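Long-range contact in putative glutathione S-transferase (Sinorhizobium meliloti, PDB 4MDC), which probably transfers glutathione to electrophilic substrates, as glutathione S-transferases do, and works as a homodimer: residues Val38-Glu50 and Leu93-Leu107. Numbering follows the deposited sequence.
Sequences VRLILSEYGYQTE and LDETSGIMKRDRRLL
Just past the C-terminal end of helix 33-44, the chain comes closest to the 3-10 turn that follows helix 86-96 at Tyr45 and Met100, whose CA atoms lie 5.2 Å apart. Gly46 ends the first helix in a Schellman motif. Just before it, Tyr45 reaches across into the segment 97-106. Its CG lies anti to its own carbonyl carbon (chi1 -73°), which sends the ring between Lys101 and Leu106. Lys101 CB sits over one face in a CH-pi contact, 3.7 Å from the ring centroid. Leu106 CD1 packs against Tyr45 CE1. The Leu106 N-H gives Tyr45 OH a nearly straight bond of 2.9 Å (163°), and a water links the same hydroxyl to Asp94 OD1. A phenylalanine here would probably keep much of the packing but leave Leu106 N and this water without their shared partner. Arg104 lays its guanidinium face over Glu44 O, with CZ 3.3 Å from that oxygen. Its NE and NH2 both grip Met100 O, which should fix how the guanidinium is turned. Tyr47 OH lies 2.8 Å from Ser97 OG; the Ser97 hydroxyl itself donates to Leu93 O. Leu93 splits its branches: CD1 meets Ile41 CG2 and Leu42 CD2, while CD2 touches the Tyr47 ring. Beyond the pair, Tyr191 and Leu194 of helix 191-205 pack on Leu106. The contact joins two helices of the thioredoxin-like N-terminal domain of glutathione S-transferases, directly at Leu93 and also through the chain leading to the helical C-terminal domain.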
loop_
_atom_site.group_PDB
_atom_site.type_symbol
_atom_site.label_atom_id
_atom_site.label_comp_id
_atom_site.label_asym_id
_atom_site.label_seq_id
_atom_site.Cartn_x
_atom_site.Cartn_y
_atom_site.Cartn_z
ATOM N N VAL B 38 5.343 -8.875 9.680
ATOM C CA VAL B 38 5.044 -8.417 11.031
ATOM C C VAL B 38 5.528 -9.360 12.109
ATOM O O VAL B 38 6.120 -8.958 13.084
ATOM C CB VAL B 38 3.551 -8.105 11.177
ATOM C CG1 VAL B 38 3.210 -7.773 12.616
ATOM C CG2 VAL B 38 3.237 -6.886 10.310
ATOM N N ARG B 39 5.331 -10.655 11.902
ATOM C CA ARG B 39 5.864 -11.609 12.834
ATOM C C ARG B 39 7.372 -11.477 13.028
ATOM O O ARG B 39 7.884 -11.636 14.150
ATOM C CB ARG B 39 5.500 -13.039 12.424
ATOM C CG ARG B 39 4.042 -13.367 12.673
ATOM C CD ARG B 39 3.633 -14.622 11.920
ATOM N NE ARG B 39 4.242 -15.819 12.473
ATOM C CZ ARG B 39 4.129 -17.023 11.918
ATOM N NH1 ARG B 39 3.514 -17.174 10.737
ATOM N NH2 ARG B 39 4.697 -18.079 12.518
ATOM N N LEU B 40 8.096 -11.283 11.929
ATOM C CA LEU B 40 9.518 -11.142 11.987
ATOM C C LEU B 40 9.933 -9.929 12.778
ATOM O O LEU B 40 10.895 -10.012 13.583
ATOM C CB LEU B 40 10.141 -11.108 10.587
ATOM C CG LEU B 40 10.123 -12.402 9.774
ATOM C CD1 LEU B 40 10.544 -12.131 8.329
ATOM C CD2 LEU B 40 11.027 -13.446 10.403
ATOM N N ILE B 41 9.243 -8.819 12.573
ATOM C CA ILE B 41 9.522 -7.643 13.383
ATOM C C ILE B 41 9.312 -7.888 14.883
ATOM O O ILE B 41 10.194 -7.582 15.711
ATOM C CB ILE B 41 8.683 -6.414 12.970
ATOM C CG1 ILE B 41 8.929 -6.079 11.496
ATOM C CG2 ILE B 41 9.030 -5.279 13.891
ATOM C CD1 ILE B 41 7.866 -5.146 10.964
ATOM N N LEU B 42 8.177 -8.493 15.202
ATOM C CA LEU B 42 7.833 -8.812 16.591
ATOM C C LEU B 42 8.892 -9.734 17.215
ATOM O O LEU B 42 9.341 -9.442 18.326
ATOM C CB LEU B 42 6.434 -9.378 16.682
ATOM C CG LEU B 42 5.260 -8.461 16.346
ATOM C CD1 LEU B 42 3.972 -9.239 16.096
ATOM C CD2 LEU B 42 5.057 -7.466 17.482
ATOM N N SER B 43 9.332 -10.784 16.506
ATOM C CA SER B 43 10.416 -11.645 17.000
ATOM C C SER B 43 11.770 -10.954 17.160
ATOM O O SER B 43 12.438 -11.137 18.175
ATOM C CB SER B 43 10.620 -12.903 16.128
ATOM O OG SER B 43 9.439 -13.598 16.103
ATOM N N GLU B 44 12.167 -10.154 16.175
ATOM C CA GLU B 44 13.435 -9.422 16.216
ATOM C C GLU B 44 13.475 -8.507 17.436
ATOM O O GLU B 44 14.514 -8.332 18.048
ATOM C CB GLU B 44 13.641 -8.571 14.919
ATOM C CG GLU B 44 13.996 -9.367 13.661
ATOM C CD GLU B 44 15.425 -9.916 13.621
ATOM O OE1 GLU B 44 16.332 -9.253 14.156
ATOM O OE2 GLU B 44 15.674 -11.032 13.036
ATOM N N TYR B 45 12.321 -7.949 17.790
ATOM C CA TYR B 45 12.212 -7.004 18.922
ATOM C C TYR B 45 11.799 -7.694 20.247
ATOM O O TYR B 45 11.576 -7.036 21.235
ATOM C CB TYR B 45 11.245 -5.850 18.570
ATOM C CG TYR B 45 11.753 -4.836 17.588
ATOM C CD1 TYR B 45 13.086 -4.771 17.234
ATOM C CD2 TYR B 45 10.881 -3.886 17.029
ATOM C CE1 TYR B 45 13.537 -3.828 16.329
ATOM C CE2 TYR B 45 11.326 -2.936 16.145
ATOM C CZ TYR B 45 12.646 -2.911 15.784
ATOM O OH TYR B 45 13.159 -1.925 14.964
ATOM N N GLY B 46 11.681 -9.011 20.247
ATOM C CA GLY B 46 11.481 -9.745 21.510
ATOM C C GLY B 46 10.070 -9.688 22.067
ATOM O O GLY B 46 9.847 -10.001 23.242
ATOM N N TYR B 47 9.095 -9.356 21.237
ATOM C CA TYR B 47 7.702 -9.410 21.649
ATOM C C TYR B 47 7.249 -10.863 21.723
ATOM O O TYR B 47 7.711 -11.710 20.931
ATOM C CB TYR B 47 6.764 -8.723 20.648
ATOM C CG TYR B 47 6.779 -7.224 20.670
ATOM C CD1 TYR B 47 7.830 -6.557 20.141
ATOM C CD2 TYR B 47 5.713 -6.521 21.183
ATOM C CE1 TYR B 47 7.853 -5.150 20.124
ATOM C CE2 TYR B 47 5.731 -5.105 21.171
ATOM C CZ TYR B 47 6.784 -4.460 20.633
ATOM O OH TYR B 47 6.762 -3.033 20.667
ATOM N N GLN B 48 6.284 -11.108 22.598
ATOM C CA GLN B 48 5.529 -12.379 22.617
ATOM C C GLN B 48 4.152 -12.029 22.159
ATOM O O GLN B 48 3.587 -11.055 22.654
ATOM C CB GLN B 48 5.459 -12.963 24.015
ATOM C CG GLN B 48 6.830 -13.395 24.482
ATOM C CD GLN B 48 6.766 -14.398 25.608
ATOM O OE1 GLN B 48 5.942 -14.273 26.523
ATOM N NE2 GLN B 48 7.587 -15.439 25.509
ATOM N N THR B 49 3.614 -12.824 21.248
ATOM C CA THR B 49 2.341 -12.493 20.615
ATOM C C THR B 49 1.448 -13.713 20.543
ATOM O O THR B 49 1.918 -14.805 20.276
ATOM C CB THR B 49 2.616 -11.990 19.167
ATOM O OG1 THR B 49 3.636 -10.985 19.209
ATOM C CG2 THR B 49 1.395 -11.404 18.557
ATOM N N GLU B 50 0.156 -13.521 20.735
ATOM C CA GLU B 50 -0.823 -14.597 20.478
ATOM C C GLU B 50 -1.185 -14.579 18.995
ATOM O O GLU B 50 -1.612 -13.562 18.490
ATOM C CB GLU B 50 -2.033 -14.353 21.343
ATOM C CG GLU B 50 -3.040 -15.482 21.376
ATOM C CD GLU B 50 -3.908 -15.491 22.653
ATOM O OE1 GLU B 50 -3.516 -14.943 23.758
ATOM O OE2 GLU B 50 -5.004 -16.096 22.533
ATOM N N LEU B 93 5.119 -0.106 15.464
ATOM C CA LEU B 93 6.179 -0.790 16.185
ATOM C C LEU B 93 7.491 -0.016 16.239
ATOM O O LEU B 93 8.170 -0.050 17.275
ATOM C CB LEU B 93 6.420 -2.210 15.661
ATOM C CG LEU B 93 5.239 -3.147 15.878
ATOM C CD1 LEU B 93 5.463 -4.469 15.185
ATOM C CD2 LEU B 93 4.920 -3.367 17.338
ATOM N N ASP B 94 7.857 0.719 15.185
ATOM C CA ASP B 94 9.012 1.582 15.264
ATOM C C ASP B 94 8.810 2.677 16.319
ATOM O O ASP B 94 9.727 2.990 17.100
ATOM C CB ASP B 94 9.388 2.253 13.933
ATOM C CG ASP B 94 10.738 2.956 14.007
ATOM O OD1 ASP B 94 11.779 2.293 14.187
ATOM O OD2 ASP B 94 10.775 4.226 13.926
ATOM N N GLU B 95 7.614 3.237 16.335
ATOM C CA GLU B 95 7.287 4.380 17.220
ATOM C C GLU B 95 7.191 4.044 18.709
ATOM O O GLU B 95 7.477 4.869 19.554
ATOM C CB GLU B 95 5.975 5.035 16.769
ATOM C CG GLU B 95 6.105 5.675 15.409
ATOM C CD GLU B 95 4.775 6.084 14.776
ATOM O OE1 GLU B 95 3.764 6.187 15.501
ATOM O OE2 GLU B 95 4.737 6.230 13.549
ATOM N N THR B 96 6.799 2.805 19.018
ATOM C CA THR B 96 6.464 2.406 20.383
ATOM C C THR B 96 7.357 1.350 20.976
ATOM O O THR B 96 7.195 1.032 22.154
ATOM C CB THR B 96 5.040 1.828 20.463
ATOM O OG1 THR B 96 4.910 0.679 19.625
ATOM C CG2 THR B 96 4.003 2.905 20.050
ATOM N N SER B 97 8.279 0.787 20.204
ATOM C CA SER B 97 9.029 -0.386 20.722
ATOM C C SER B 97 10.083 -0.002 21.760
ATOM O O SER B 97 10.462 -0.823 22.572
ATOM C CB SER B 97 9.640 -1.266 19.610
ATOM O OG SER B 97 8.657 -1.992 18.930
ATOM N N GLY B 98 10.522 1.251 21.780
ATOM C CA GLY B 98 11.390 1.781 22.843
ATOM C C GLY B 98 12.595 0.929 23.178
ATOM O O GLY B 98 13.392 0.678 22.305
ATOM N N ILE B 99 12.687 0.431 24.418
ATOM C CA ILE B 99 13.819 -0.380 24.841
ATOM C C ILE B 99 13.971 -1.708 24.061
ATOM O O ILE B 99 15.075 -2.214 23.932
ATOM C CB ILE B 99 13.806 -0.694 26.354
ATOM C CG1 ILE B 99 12.584 -1.476 26.789
ATOM C CG2 ILE B 99 13.925 0.595 27.156
ATOM C CD1 ILE B 99 12.524 -1.712 28.290
HETATM N N MSE B 100 12.882 -2.206 23.492
HETATM C CA MSE B 100 12.889 -3.480 22.741
HETATM C C MSE B 100 13.573 -3.342 21.372
HETATM O O MSE B 100 14.002 -4.356 20.815
HETATM C CB MSE B 100 11.481 -4.000 22.537
HETATM C CG MSE B 100 10.654 -4.290 23.780
HETATM SE SE MSE B 100 11.655 -5.173 25.210
HETATM C CE MSE B 100 11.652 -7.001 24.517
ATOM N N LYS B 101 13.731 -2.102 20.858
ATOM C CA LYS B 101 14.496 -1.861 19.599
ATOM C C LYS B 101 15.899 -1.281 19.765
ATOM O O LYS B 101 16.598 -1.055 18.767
ATOM C CB LYS B 101 13.671 -1.024 18.591
ATOM C CG LYS B 101 13.417 0.453 18.863
ATOM C CD LYS B 101 12.744 1.120 17.668
ATOM C CE LYS B 101 12.892 2.646 17.605
ATOM N NZ LYS B 101 12.836 3.174 18.948
ATOM N N ARG B 102 16.318 -1.056 21.018
ATOM C CA ARG B 102 17.589 -0.413 21.332
ATOM C C ARG B 102 18.723 -1.193 20.701
ATOM O O ARG B 102 18.782 -2.427 20.808
ATOM C CB ARG B 102 17.798 -0.313 22.865
ATOM N N ASP B 103 19.597 -0.494 19.986
ATOM C CA ASP B 103 20.767 -1.151 19.357
ATOM C C ASP B 103 20.426 -2.132 18.247
ATOM O O ASP B 103 21.332 -2.750 17.710
ATOM C CB ASP B 103 21.646 -1.862 20.419
ATOM C CG ASP B 103 22.170 -0.899 21.475
ATOM O OD1 ASP B 103 22.596 0.217 21.083
ATOM O OD2 ASP B 103 22.111 -1.242 22.686
ATOM N N ARG B 104 19.158 -2.278 17.854
ATOM C CA ARG B 104 18.806 -3.226 16.813
ATOM C C ARG B 104 17.670 -2.690 15.951
ATOM O O ARG B 104 16.837 -3.430 15.461
ATOM C CB ARG B 104 18.441 -4.612 17.383
ATOM C CG ARG B 104 17.389 -4.588 18.471
ATOM C CD ARG B 104 17.292 -5.949 19.157
ATOM N NE ARG B 104 16.156 -5.997 20.053
ATOM C CZ ARG B 104 15.826 -7.062 20.776
ATOM N NH1 ARG B 104 16.620 -8.115 20.779
ATOM N NH2 ARG B 104 14.759 -7.037 21.536
ATOM N N ARG B 105 17.691 -1.408 15.699
ATOM C CA ARG B 105 16.601 -0.743 15.017
ATOM C C ARG B 105 16.503 -1.145 13.527
ATOM O O ARG B 105 17.462 -1.017 12.802
ATOM C CB ARG B 105 16.765 0.768 15.147
ATOM C CG ARG B 105 15.516 1.559 14.742
ATOM C CD ARG B 105 15.707 3.069 14.756
ATOM N NE ARG B 105 14.442 3.782 14.496
ATOM C CZ ARG B 105 14.279 5.105 14.500
ATOM N NH1 ARG B 105 15.307 5.928 14.775
ATOM N NH2 ARG B 105 13.074 5.613 14.256
ATOM N N LEU B 106 15.317 -1.509 13.083
ATOM C CA LEU B 106 15.075 -1.982 11.727
ATOM C C LEU B 106 14.610 -0.893 10.709
ATOM O O LEU B 106 14.531 -1.154 9.508
ATOM C CB LEU B 106 14.066 -3.092 11.775
ATOM C CG LEU B 106 14.572 -4.338 12.490
ATOM C CD1 LEU B 106 13.391 -5.189 12.858
ATOM C CD2 LEU B 106 15.574 -5.069 11.600
ATOM N N LEU B 107 14.240 0.295 11.232
ATOM C CA LEU B 107 13.908 1.491 10.438
ATOM C C LEU B 107 14.777 2.689 10.843
ATOM O O LEU B 107 14.635 3.222 11.943
ATOM C CB LEU B 107 12.479 1.957 10.708
ATOM C CG LEU B 107 11.894 3.009 9.740
ATOM C CD1 LEU B 107 11.862 2.552 8.287
ATOM C CD2 LEU B 107 10.479 3.353 10.185
HETATM O O HOH W 1 17.173 -5.997 14.446
HETATM O O HOH W 2 11.645 -0.164 13.828
HETATM O O HOH W 3 4.310 -1.529 20.934
#